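Copper homeostasis operon regulatory protein (Thermus thermophilus, PDB 3AAI) represses transcription as a CsoR-family regulator of copper homeostasis, probably by binding operator DNA, and forms homodimers. Local coordinates at the interface of chains A and B. Residues are numbered along the deposited sequence; one frame, centred on the assembly and turned at random. Chains: chain A/B, Copper homeostasis operon regulatory protein.

Contact 1 and contact 2 are patches of one two-fold symmetric interface, their C-alpha centres about 15 Å apart. The long second helix, 41-69 in chain A and 41-71 in chain B, takes part in both. On chain A, A:Leu48 serves contact 1 and A:Glu52, one turn further along, serves contact 2; on chain B, the second helix contributes B:Val58 to the former and B:Glu52 to the latter. Contact 1 adds the first helices and is aliphatic, whereas contact 2 is rich in carboxylates. With their symmetry twins they help join the subunits of the homodimer, a four-helix bundle; the deposited assembly holds four copies.

Contact 1: the interface of chains A and B. Residues chain A 30-31, 34, 48; chain B 16-17, 20, 58.
Helices 10-34 and 41-69 of chain A meet helices 10-33 and 41-71 of chain B in an aliphatic patch of the dimer's helical bundle. B:Leu20 is its centre, with 54 Å² hidden by chain A; A:Leu34 follows with 42 Å² and A:Leu31 with 23 Å². The B:Leu20 side chain is used at two levels. Its methyl CD1 faces A:Leu34 and A:Ile30, whereas its CB, nearer the backbone, is met by A:Leu31. With chi1 at -74°, CG of B:Leu20 lies opposite its own carbonyl carbon, and this carries CD1 in among the chain A residues.

A:Leu34 approaches B:Leu20 at roughly a right angle, and the two CD1 methyls stand 3.3 Å apart, tighter than ordinary van der Waals contact. The same A:Leu34 CD1 also touches the methyl CB of B:Ala16 at 3.8 Å, so one branch of this leucine bridges residues one helical turn apart on the chain B first helix. A:Ile30 uses its branch methyl CG2, which reaches B:Leu20 CD1 at 3.7 Å; here too the side chains cross nearly perpendicularly. A chi1 of -58°, measured to CG1, puts the CG1 arm opposite the carbonyl carbon and leaves CG2 opposite the backbone N, facing B:Leu20.

A:Leu31 behaves differently, running past B:Leu20 in the opposite direction. Its CD2 lies 3.4 Å from B:Leu20 CB, again a close fit, and abuts the carbonyl O of B:Arg17 at 3.6 Å. In this patch the arginine takes part through its backbone carbonyl. Close packing at CB and at CD1 probably limits the rotation of B:Leu20 and may help fix how near the first helices come.

The second helices add a lighter contact at the patch margin: A:Leu48 and B:Val58 cross at about a right angle, with A:Leu48 CD1 4.1 Å from B:Val58 CG1.

Contact 2: the interface of chains A and B. Residues chain A 52, 55-56; chain B 49, 52.
B:Glu52 and A:Asp56 dominate this stretch, where the second helices of the two subunits, 41-69 in chain A and 41-71 in chain B, run antiparallel. Chain A hides 62 Å² of B:Glu52, and chain B hides 32 Å² of A:Asp56. Their carboxylates come together through one oxygen each: OE2 of B:Glu52 lies 2.5 Å from OD2 of A:Asp56. The planes of the two groups are turned 84° apart, so they meet nearly perpendicular instead of stacking face to face. Two fully charged carboxylates would probably repel at this separation. A shared proton could turn the pair into a short hydrogen bond, but hydrogen positions are not seen and the coordinates alone do not decide the matter.

The path of B:Glu52 explains its reach. From a first torsion of -61° its chain continues extended (chi2 -175°), which brings the carboxylate across to the chain A helix. On the way its aliphatic part slides past A:Leu55 in the opposite direction, CG packing at 3.8 Å against the leucine methyl CD1. This apolar contact braces the stem of the glutamate on one side.

Within chain B, B:Lys49 supplies positive charge: its amino NZ forms a salt bridge of 3.6 Å with OE1 of B:Glu52, the oxygen that is not used in the close pair. The same NZ is 4.3 Å from OD2 of A:Asp56, beyond direct contact, yet near enough that it may ease the crowding of acidic groups. The two copies of Glu52 come close at their backbones, near the two-fold axis, but their carboxylates point apart, OE2 of A:Glu52 lying 6.4 Å from OE2 of B:Glu52.

Contact 1: the interface of chains A and B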
loop_
_atom_site.group_PDB
_atom_site.type_symbol
_atom_site.label_atom_id
_atom_site.label_comp_id
_atom_site.label_asym_id
_atom_site.label_seq_id
_atom_site.Cartn_x
_atom_site.Cartn_y
_atom_site.Cartn_z
ATOM N N ILE A 30 3.368 19.261 9.887
ATOM C CA ILE A 30 4.065 19.024 8.629
ATOM C C ILE A 30 3.943 20.286 7.777
ATOM O O ILE A 30 4.865 20.662 7.041
ATOM C CB ILE A 30 3.469 17.813 7.881
ATOM C CG1 ILE A 30 3.547 16.572 8.782
ATOM C CG2 ILE A 30 4.232 17.576 6.574
ATOM C CD1 ILE A 30 3.079 15.287 8.124
ATOM N N LEU A 31 2.793 20.938 7.898
ATOM C CA LEU A 31 2.521 22.177 7.194
ATOM C C LEU A 31 3.512 23.249 7.627
ATOM O O LEU A 31 4.023 23.995 6.793
ATOM C CB LEU A 31 1.099 22.649 7.494
ATOM C CG LEU A 31 -0.008 22.109 6.591
ATOM C CD1 LEU A 31 -1.363 22.505 7.153
ATOM C CD2 LEU A 31 0.176 22.677 5.184
ATOM N N LEU A 34 7.013 22.633 6.147
ATOM C CA LEU A 34 7.105 23.048 4.754
ATOM C C LEU A 34 7.089 24.560 4.593
ATOM O O LEU A 34 7.720 25.091 3.682
ATOM C CB LEU A 34 5.973 22.420 3.936
ATOM C CG LEU A 34 6.162 20.919 3.695
ATOM C CD1 LEU A 34 4.917 20.323 3.087
ATOM C CD2 LEU A 34 7.361 20.703 2.788
ATOM N N LEU A 48 5.021 12.304 7.437
ATOM C CA LEU A 48 3.898 11.932 6.582
ATOM C C LEU A 48 3.497 10.479 6.798
ATOM O O LEU A 48 2.310 10.161 6.919
ATOM C CB LEU A 48 4.252 12.146 5.109
ATOM C CG LEU A 48 4.257 13.591 4.626
ATOM C CD1 LEU A 48 4.866 13.655 3.234
ATOM C CD2 LEU A 48 2.830 14.145 4.643
ATOM N N ALA B 16 3.099 21.649 -2.262
ATOM C CA ALA B 16 2.920 20.650 -1.210
ATOM C C ALA B 16 2.076 21.259 -0.083
ATOM O O ALA B 16 1.249 20.586 0.527
ATOM C CB ALA B 16 4.276 20.201 -0.673
ATOM N N ARG B 17 2.290 22.545 0.167
ATOM C CA ARG B 17 1.570 23.286 1.197
ATOM C C ARG B 17 0.077 23.330 0.857
ATOM O O ARG B 17 -0.780 23.068 1.707
ATOM C CB ARG B 17 2.149 24.699 1.267
ATOM C CG ARG B 17 1.633 25.620 2.361
ATOM C CD ARG B 17 2.525 26.859 2.399
ATOM N NE ARG B 17 2.121 27.864 3.381
ATOM C CZ ARG B 17 2.804 28.985 3.616
ATOM N NH1 ARG B 17 3.918 29.237 2.939
ATOM N NH2 ARG B 17 2.380 29.854 4.525
ATOM N N LEU B 20 -1.538 19.931 1.301
ATOM C CA LEU B 20 -1.665 19.557 2.706
ATOM C C LEU B 20 -2.801 20.352 3.328
ATOM O O LEU B 20 -3.557 19.838 4.156
ATOM C CB LEU B 20 -0.367 19.832 3.475
ATOM C CG LEU B 20 0.815 18.897 3.230
ATOM C CD1 LEU B 20 1.939 19.288 4.176
ATOM C CD2 LEU B 20 0.413 17.449 3.456
ATOM N N VAL B 58 1.975 14.339 -1.701
ATOM C CA VAL B 58 2.939 15.284 -1.146
ATOM C C VAL B 58 4.260 14.580 -0.872
ATOM O O VAL B 58 5.328 15.168 -1.022
ATOM C CB VAL B 58 2.409 15.929 0.155
ATOM C CG1 VAL B 58 3.522 16.705 0.860
ATOM C CG2 VAL B 58 1.258 16.866 -0.175
#

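Contact 2: the interface of chains A and B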
loop_
_atom_site.group_PDB
_atom_site.type_symbol
_atom_site.label_atom_id
_atom_site.label_comp_id
_atom_site.label_asym_id
_atom_site.label_seq_id
_atom_site.Cartn_x
_atom_site.Cartn_y
_atom_site.Cartn_z
ATOM N N GLU A 52 0.079 8.980 8.210
ATOM C CA GLU A 52 -0.618 7.949 7.449
ATOM C C GLU A 52 -0.902 6.758 8.355
ATOM O O GLU A 52 -1.954 6.128 8.252
ATOM C CB GLU A 52 0.220 7.497 6.246
ATOM C CG GLU A 52 0.533 8.620 5.271
ATOM C CD GLU A 52 1.215 8.140 4.002
ATOM O OE1 GLU A 52 2.219 7.400 4.097
ATOM O OE2 GLU A 52 0.748 8.514 2.908
ATOM N N LEU A 55 -3.873 7.445 10.669
ATOM C CA LEU A 55 -5.119 7.372 9.913
ATOM C C LEU A 55 -5.496 5.908 9.731
ATOM O O LEU A 55 -6.655 5.531 9.913
ATOM C CB LEU A 55 -4.959 8.058 8.549
ATOM C CG LEU A 55 -4.645 9.559 8.594
ATOM C CD1 LEU A 55 -4.436 10.076 7.181
ATOM C CD2 LEU A 55 -5.777 10.319 9.274
ATOM N N ASP A 56 -4.507 5.088 9.388
ATOM C CA ASP A 56 -4.698 3.650 9.207
ATOM C C ASP A 56 -5.263 2.999 10.469
ATOM O O ASP A 56 -6.160 2.159 10.390
ATOM C CB ASP A 56 -3.369 2.981 8.862
ATOM C CG ASP A 56 -3.074 2.996 7.380
ATOM O OD1 ASP A 56 -1.897 2.798 7.007
ATOM O OD2 ASP A 56 -4.019 3.194 6.587
ATOM N N LYS B 49 -9.325 7.203 3.286
ATOM C CA LYS B 49 -8.501 6.756 2.170
ATOM C C LYS B 49 -8.144 7.937 1.279
ATOM O O LYS B 49 -7.059 7.982 0.703
ATOM C CB LYS B 49 -9.237 5.696 1.341
ATOM C CG LYS B 49 -9.391 4.350 2.027
ATOM C CD LYS B 49 -8.037 3.730 2.338
ATOM C CE LYS B 49 -8.186 2.436 3.120
ATOM N NZ LYS B 49 -6.872 1.960 3.634
ATOM N N GLU B 52 -5.397 9.971 2.865
ATOM C CA GLU B 52 -4.152 9.234 2.697
ATOM C C GLU B 52 -3.615 9.413 1.283
ATOM O O GLU B 52 -2.416 9.593 1.081
ATOM C CB GLU B 52 -4.374 7.749 2.999
ATOM C CG GLU B 52 -4.835 7.483 4.424
ATOM C CD GLU B 52 -4.938 6.005 4.750
ATOM O OE1 GLU B 52 -5.746 5.301 4.107
ATOM O OE2 GLU B 52 -4.207 5.548 5.655
#